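Local coordinates for protein dally-like, isoform A (Drosophila melanogaster, PDB 6XTZ) that probably acts as a cell-surface heparan sulfate proteoglycan of the glypican family, binding Wnt and Hedgehog proteins and shielding the Wnt lipid so that signalling reaches distant cells, at residues A[100-105]-A[123-128]; A[89-94]-A[130-135]. The protein carries 5 engineered substitutions. One frame throughout, in Å; residues are numbered along the deposited sequence.

Contact 1 of 2, residues A[100-105]-A[123-128]; sequences TQFNSM and DLFKEL. With O18 (O-palmitoleoyl serine), chain H.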
loop_
_atom_site.group_PDB
_atom_site.type_symbol
_atom_site.label_atom_id
_atom_site.label_comp_id
_atom_site.label_asym_id
_atom_site.label_seq_id
_atom_site.Cartn_x
_atom_site.Cartn_y
_atom_site.Cartn_z
ATOM N N THR A 100 -29.330 9.820 -6.632
ATOM C CA THR A 100 -30.776 9.634 -6.562
ATOM C C THR A 100 -31.374 10.389 -5.380
ATOM O O THR A 100 -32.389 11.081 -5.525
ATOM C CB THR A 100 -31.112 8.146 -6.473
ATOM O OG1 THR A 100 -30.608 7.473 -7.633
ATOM C CG2 THR A 100 -32.620 7.945 -6.389
ATOM N N GLN A 101 -30.764 10.260 -4.198
ATOM C CA GLN A 101 -31.256 10.986 -3.030
ATOM C C GLN A 101 -31.170 12.492 -3.243
ATOM O O GLN A 101 -32.082 13.232 -2.862
ATOM C CB GLN A 101 -30.475 10.571 -1.784
ATOM C CG GLN A 101 -30.736 9.141 -1.337
ATOM C CD GLN A 101 -29.811 8.694 -0.218
ATOM O OE1 GLN A 101 -28.821 9.359 0.091
ATOM N NE2 GLN A 101 -30.129 7.559 0.397
ATOM N N PHE A 102 -30.080 12.959 -3.854
ATOM C CA PHE A 102 -29.956 14.384 -4.133
ATOM C C PHE A 102 -31.029 14.852 -5.108
ATOM O O PHE A 102 -31.634 15.911 -4.906
ATOM C CB PHE A 102 -28.560 14.703 -4.668
ATOM C CG PHE A 102 -27.574 15.076 -3.596
ATOM C CD1 PHE A 102 -27.567 16.354 -3.068
ATOM C CD2 PHE A 102 -26.658 14.154 -3.117
ATOM C CE1 PHE A 102 -26.668 16.708 -2.083
ATOM C CE2 PHE A 102 -25.755 14.502 -2.129
ATOM C CZ PHE A 102 -25.760 15.782 -1.612
ATOM N N ASN A 103 -31.293 14.072 -6.158
ATOM C CA ASN A 103 -32.324 14.447 -7.119
ATOM C C ASN A 103 -33.707 14.418 -6.483
ATOM O O ASN A 103 -34.510 15.337 -6.687
ATOM C CB ASN A 103 -32.268 13.520 -8.333
ATOM C CG ASN A 103 -33.260 13.909 -9.411
ATOM O OD1 ASN A 103 -32.986 14.779 -10.236
ATOM N ND2 ASN A 103 -34.416 13.259 -9.413
ATOM N N SER A 104 -34.001 13.379 -5.700
ATOM C CA SER A 104 -35.301 13.297 -5.043
ATOM C C SER A 104 -35.458 14.382 -3.985
ATOM O O SER A 104 -36.555 14.924 -3.801
ATOM C CB SER A 104 -35.490 11.913 -4.423
ATOM O OG SER A 104 -35.378 10.890 -5.400
ATOM N N MET A 105 -34.374 14.715 -3.282
ATOM C CA MET A 105 -34.452 15.711 -2.219
ATOM C C MET A 105 -34.729 17.098 -2.780
ATOM O O MET A 105 -35.506 17.866 -2.200
ATOM C CB MET A 105 -33.157 15.708 -1.410
ATOM C CG MET A 105 -33.263 16.315 -0.027
ATOM S SD MET A 105 -31.724 16.116 0.894
ATOM C CE MET A 105 -31.518 14.338 0.832
ATOM N N ASP A 123 -24.960 16.115 -14.836
ATOM C CA ASP A 123 -23.694 16.154 -15.562
ATOM C C ASP A 123 -22.515 16.271 -14.606
ATOM O O ASP A 123 -21.451 15.689 -14.850
ATOM C CB ASP A 123 -23.689 17.312 -16.560
ATOM C CG ASP A 123 -24.667 17.107 -17.698
ATOM O OD1 ASP A 123 -25.021 15.943 -17.977
ATOM O OD2 ASP A 123 -25.082 18.112 -18.314
ATOM N N LEU A 124 -22.681 17.020 -13.514
ATOM C CA LEU A 124 -21.616 17.123 -12.523
ATOM C C LEU A 124 -21.382 15.789 -11.828
ATOM O O LEU A 124 -20.233 15.381 -11.628
ATOM C CB LEU A 124 -21.949 18.209 -11.501
ATOM C CG LEU A 124 -20.969 18.353 -10.332
ATOM C CD1 LEU A 124 -19.558 18.634 -10.835
ATOM C CD2 LEU A 124 -21.430 19.449 -9.381
ATOM N N PHE A 125 -22.461 15.095 -11.454
ATOM C CA PHE A 125 -22.317 13.777 -10.844
ATOM C C PHE A 125 -21.641 12.800 -11.797
ATOM O O PHE A 125 -20.802 11.996 -11.379
ATOM C CB PHE A 125 -23.682 13.243 -10.414
ATOM C CG PHE A 125 -24.003 13.497 -8.972
ATOM C CD1 PHE A 125 -23.576 12.617 -7.993
ATOM C CD2 PHE A 125 -24.733 14.612 -8.594
ATOM C CE1 PHE A 125 -23.869 12.843 -6.662
ATOM C CE2 PHE A 125 -25.030 14.845 -7.264
ATOM C CZ PHE A 125 -24.595 13.958 -6.296
ATOM N N LYS A 126 -21.993 12.861 -13.084
ATOM C CA LYS A 126 -21.372 11.980 -14.067
ATOM C C LYS A 126 -19.866 12.205 -14.130
ATOM O O LYS A 126 -19.091 11.246 -14.222
ATOM C CB LYS A 126 -22.013 12.193 -15.438
ATOM C CG LYS A 126 -21.561 11.202 -16.499
ATOM C CD LYS A 126 -22.328 11.393 -17.800
ATOM C CE LYS A 126 -22.106 12.783 -18.377
ATOM N NZ LYS A 126 -22.844 12.979 -19.657
ATOM N N GLU A 127 -19.432 13.466 -14.071
ATOM C CA GLU A 127 -18.001 13.751 -14.040
ATOM C C GLU A 127 -17.368 13.246 -12.750
ATOM O O GLU A 127 -16.242 12.736 -12.764
ATOM C CB GLU A 127 -17.757 15.251 -14.203
ATOM C CG GLU A 127 -18.258 15.840 -15.514
ATOM C CD GLU A 127 -17.293 15.632 -16.667
ATOM O OE1 GLU A 127 -16.314 14.869 -16.511
ATOM O OE2 GLU A 127 -17.512 16.243 -17.735
ATOM N N LEU A 128 -18.075 13.382 -11.626
ATOM C CA LEU A 128 -17.534 12.915 -10.354
ATOM C C LEU A 128 -17.406 11.398 -10.331
ATOM O O LEU A 128 -16.408 10.861 -9.838
ATOM C CB LEU A 128 -18.410 13.398 -9.201
ATOM C CG LEU A 128 -18.412 14.904 -8.935
ATOM C CD1 LEU A 128 -19.350 15.234 -7.787
ATOM C CD2 LEU A 128 -17.005 15.393 -8.640
HETATM C CA O18 H . -24.851 8.890 4.849
HETATM C CB O18 H . -25.604 9.265 3.583
HETATM C C1 O18 H . -25.467 11.125 2.125
HETATM C C2 O18 H . -24.533 12.019 1.367
HETATM C C3 O18 H . -23.456 11.265 0.597
HETATM C C4 O18 H . -22.683 12.163 -0.357
HETATM C C5 O18 H . -21.702 11.427 -1.254
HETATM C C6 O18 H . -21.057 12.310 -2.312
HETATM C C7 O18 H . -22.046 12.939 -3.279
HETATM C C8 O18 H . -21.403 13.854 -4.319
HETATM C C9 O18 H . -20.762 15.069 -3.724
HETATM C C10 O18 H . -21.179 16.314 -3.857
HETATM C C11 O18 H . -22.381 16.769 -4.624
HETATM C C12 O18 H . -22.380 18.268 -4.914
HETATM C C13 O18 H . -23.641 18.759 -5.610
HETATM C C14 O18 H . -23.628 20.242 -5.954
HETATM C C15 O18 H . -23.492 21.162 -4.758
HETATM C C16 O18 H . -23.576 22.628 -5.124
HETATM C C O18 H . -23.693 8.048 4.315
HETATM N N O18 H . -24.368 10.064 5.555
HETATM O OG O18 H . -24.806 10.199 2.820
HETATM O O11 O18 H . -26.665 11.222 2.115
HETATM O O O18 H . -23.445 6.948 4.801
#

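Contact 2 of 2, residues A[89-94]-A[130-135]; sequences DIFTAL and TYFANG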
loop_
_atom_site.group_PDB
_atom_site.type_symbol
_atom_site.label_atom_id
_atom_site.label_comp_id
_atom_site.label_asym_id
_atom_site.label_seq_id
_atom_site.Cartn_x
_atom_site.Cartn_y
_atom_site.Cartn_z
ATOM N N ASP A 89 -16.065 -0.441 -4.136
ATOM C CA ASP A 89 -17.469 -0.787 -4.331
ATOM C C ASP A 89 -18.372 0.004 -3.393
ATOM O O ASP A 89 -19.474 0.410 -3.779
ATOM C CB ASP A 89 -17.677 -2.287 -4.126
ATOM C CG ASP A 89 -17.003 -3.124 -5.196
ATOM O OD1 ASP A 89 -16.847 -2.629 -6.332
ATOM O OD2 ASP A 89 -16.635 -4.281 -4.901
ATOM N N ILE A 90 -17.925 0.228 -2.157
ATOM C CA ILE A 90 -18.736 0.967 -1.193
ATOM C C ILE A 90 -18.894 2.418 -1.627
ATOM O O ILE A 90 -19.999 2.971 -1.609
ATOM C CB ILE A 90 -18.124 0.861 0.217
ATOM C CG1 ILE A 90 -18.359 -0.535 0.799
ATOM C CG2 ILE A 90 -18.697 1.932 1.134
ATOM C CD1 ILE A 90 -17.715 -0.750 2.154
ATOM N N PHE A 91 -17.794 3.056 -2.038
ATOM C CA PHE A 91 -17.871 4.454 -2.448
ATOM C C PHE A 91 -18.596 4.604 -3.779
ATOM O O PHE A 91 -19.301 5.597 -3.998
ATOM C CB PHE A 91 -16.474 5.069 -2.531
ATOM C CG PHE A 91 -16.485 6.565 -2.702
ATOM C CD1 PHE A 91 -16.712 7.394 -1.616
ATOM C CD2 PHE A 91 -16.283 7.143 -3.945
ATOM C CE1 PHE A 91 -16.732 8.770 -1.763
ATOM C CE2 PHE A 91 -16.301 8.519 -4.100
ATOM C CZ PHE A 91 -16.524 9.334 -3.007
ATOM N N THR A 92 -18.427 3.640 -4.686
ATOM C CA THR A 92 -19.149 3.688 -5.953
ATOM C C THR A 92 -20.653 3.595 -5.725
ATOM O O THR A 92 -21.431 4.356 -6.309
ATOM C CB THR A 92 -18.673 2.564 -6.874
ATOM O OG1 THR A 92 -17.262 2.688 -7.090
ATOM C CG2 THR A 92 -19.394 2.637 -8.213
ATOM N N ALA A 93 -21.079 2.662 -4.870
ATOM C CA ALA A 93 -22.497 2.548 -4.549
ATOM C C ALA A 93 -22.983 3.761 -3.767
ATOM O O ALA A 93 -24.095 4.250 -3.995
ATOM C CB ALA A 93 -22.755 1.265 -3.765
ATOM N N LEU A 94 -22.160 4.259 -2.839
ATOM C CA LEU A 94 -22.517 5.466 -2.105
ATOM C C LEU A 94 -22.688 6.654 -3.042
ATOM O O LEU A 94 -23.543 7.517 -2.805
ATOM C CB LEU A 94 -21.451 5.767 -1.052
ATOM C CG LEU A 94 -21.779 6.845 -0.020
ATOM C CD1 LEU A 94 -22.853 6.358 0.942
ATOM C CD2 LEU A 94 -20.523 7.265 0.729
ATOM N N THR A 130 -17.013 9.525 -12.974
ATOM C CA THR A 130 -15.953 9.177 -13.912
ATOM C C THR A 130 -14.577 9.388 -13.293
ATOM O O THR A 130 -13.660 8.592 -13.528
ATOM C CB THR A 130 -16.097 9.990 -15.199
ATOM O OG1 THR A 130 -17.379 9.732 -15.786
ATOM C CG2 THR A 130 -15.010 9.619 -16.196
ATOM N N TYR A 131 -14.412 10.442 -12.487
ATOM C CA TYR A 131 -13.117 10.669 -11.855
ATOM C C TYR A 131 -12.763 9.533 -10.905
ATOM O O TYR A 131 -11.636 9.023 -10.923
ATOM C CB TYR A 131 -13.085 12.000 -11.103
ATOM C CG TYR A 131 -11.822 12.105 -10.277
ATOM C CD1 TYR A 131 -10.602 12.374 -10.881
ATOM C CD2 TYR A 131 -11.838 11.882 -8.905
ATOM C CE1 TYR A 131 -9.437 12.443 -10.143
ATOM C CE2 TYR A 131 -10.675 11.946 -8.157
ATOM C CZ TYR A 131 -9.479 12.229 -8.783
ATOM O OH TYR A 131 -8.318 12.298 -8.050
ATOM N N PHE A 132 -13.706 9.135 -10.047
ATOM C CA PHE A 132 -13.410 8.058 -9.108
ATOM C C PHE A 132 -13.141 6.749 -9.833
ATOM O O PHE A 132 -12.410 5.894 -9.319
ATOM C CB PHE A 132 -14.552 7.883 -8.108
ATOM C CG PHE A 132 -14.261 6.867 -7.039
ATOM C CD1 PHE A 132 -13.400 7.170 -5.998
ATOM C CD2 PHE A 132 -14.832 5.605 -7.086
ATOM C CE1 PHE A 132 -13.118 6.238 -5.016
ATOM C CE2 PHE A 132 -14.558 4.668 -6.105
ATOM C CZ PHE A 132 -13.699 4.985 -5.069
ATOM N N ALA A 133 -13.705 6.579 -11.030
ATOM C CA ALA A 133 -13.517 5.343 -11.779
ATOM C C ALA A 133 -12.137 5.287 -12.427
ATOM O O ALA A 133 -11.372 4.344 -12.199
ATOM C CB ALA A 133 -14.615 5.195 -12.835
ATOM N N ASN A 134 -11.800 6.290 -13.244
ATOM C CA ASN A 134 -10.553 6.272 -13.997
ATOM C C ASN A 134 -9.627 7.452 -13.729
ATOM O O ASN A 134 -8.473 7.413 -14.165
ATOM C CB ASN A 134 -10.840 6.193 -15.509
ATOM C CG ASN A 134 -11.677 7.357 -16.017
ATOM O OD1 ASN A 134 -11.612 8.471 -15.496
ATOM N ND2 ASN A 134 -12.470 7.098 -17.051
ATOM N N GLY A 135 -10.092 8.497 -13.048
ATOM C CA GLY A 135 -9.229 9.607 -12.697
ATOM C C GLY A 135 -8.900 10.565 -13.816
ATOM O O GLY A 135 -8.041 11.434 -13.628
#

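Contact 1 of 2, residues A[100-105]-A[123-128]
Phe-125 and Phe-102 reach toward each other from two helices, and the tip of the Phe-125 ring comes up to the CD2 side of Phe-102, close to where that ring joins its CB. The CZ of Phe-125 is 3.8 Å from CD2 of Phe-102, which lies at the edge of the Phe-125 ring, near its plane. The pair is oblique, with planes inclined at 51° and centroids 5.8 Å apart, and the two side chains run across each other at about a right angle. Phe-102 is modelled in two conformers, and the details of its meeting with Phe-125 and the lipid belong to one of them. The rings bridge a backbone gap of 10.2 Å between the CA atoms of Phe-102 and Phe-125.

The palmitoleoyl chain lies against this pair. The rotation of Phe-125 about its first torsion (chi1 -96°) sets CE1 against the lipid, 3.5 Å from C8, while C7 passes CE2 of Phe-102 more loosely at 4.2 Å. Further along the acyl chain, the CD2 of Leu-124 approaches C14 at 4.1 Å; Leu-124 also packs on Val-142, Met-143 and Phe-146 of helix 139-158. At the other end, Gln-101 stretches out an extended side chain, its OE1 3.5 Å from the ester carbonyl O11 of the ligand. Both are acceptors, so this is a close approach and not a hydrogen bond, and the grip here is mainly apolar. Aromatic and aliphatic side chains closing round a fatty acyl chain between helices characterise the lipid-binding pocket of this glypican core domain.

Contact 2 of 2, residues A[89-94]-A[130-135]
Phe-91 and Thr-92 both touch the ring of Phe-132, joining helix 51-110 to the last turn of helix 118-134 within the elongated all-helical glypican core. Along the first segment, Ile-90 leads its side chain elsewhere, onto Ile-441 and Ile-445 of helix 441-455. Phe-91 comes next and does most of the work. With CG anti to the backbone N (chi1 -169°), its ring is carried out to Phe-132, and CD2 stands 3.3 Å above the Phe-132 plane, over the ring centre. The planes are tilted by 49° and the centroids are 4.5 Å apart, so one corner of the Phe-91 ring bears on a face of Phe-132 without the two lying flat together. The CB of Phe-91 adds a contact with CZ of Phe-132 at 3.8 Å. Both rings are buried, and both also pack on Thr-200 of helix 185-216, with Leu-442 and Ile-289 against Phe-91. The Phe-91 side chain comes within about 5 Å of the bound lipid, which makes this pair a neighbour of the pocket.

One residue on, Thr-92 meets the same ring at its edge, OG1 lying near the ring plane and 3.5 Å from CE2 of Phe-132. That hydroxyl is hydrogen-bonded to Lys-88 O one turn earlier, which ties the polar end to its own helix. Leu-94, further round the helix, touches the lipid and Leu-442 instead. Across the contact, just before the helix gives way to Gly-135 with positive phi, Phe-132 O is held by a hydrogen bond to Arg-201 NH1.

In the fold
From the N terminus the chain runs up the long helix 51-110, passing first 89-94 and then 100-105, before the short helix 112-116 turns it back into helix 118-134. On the return it meets 123-128 first and 130-135 second. Contact 1 therefore closes the inner loop, with 17 residues between its segments, and contact 2 closes the outer one, with 35; they nest as in a helical hairpin and do not cross. Their centres are 13 Å apart. Both tie the same two helices together and both border the lipid pocket; contact 2 lies nearer the centre of the chain, where helices 185-216 and 441-455 also pack.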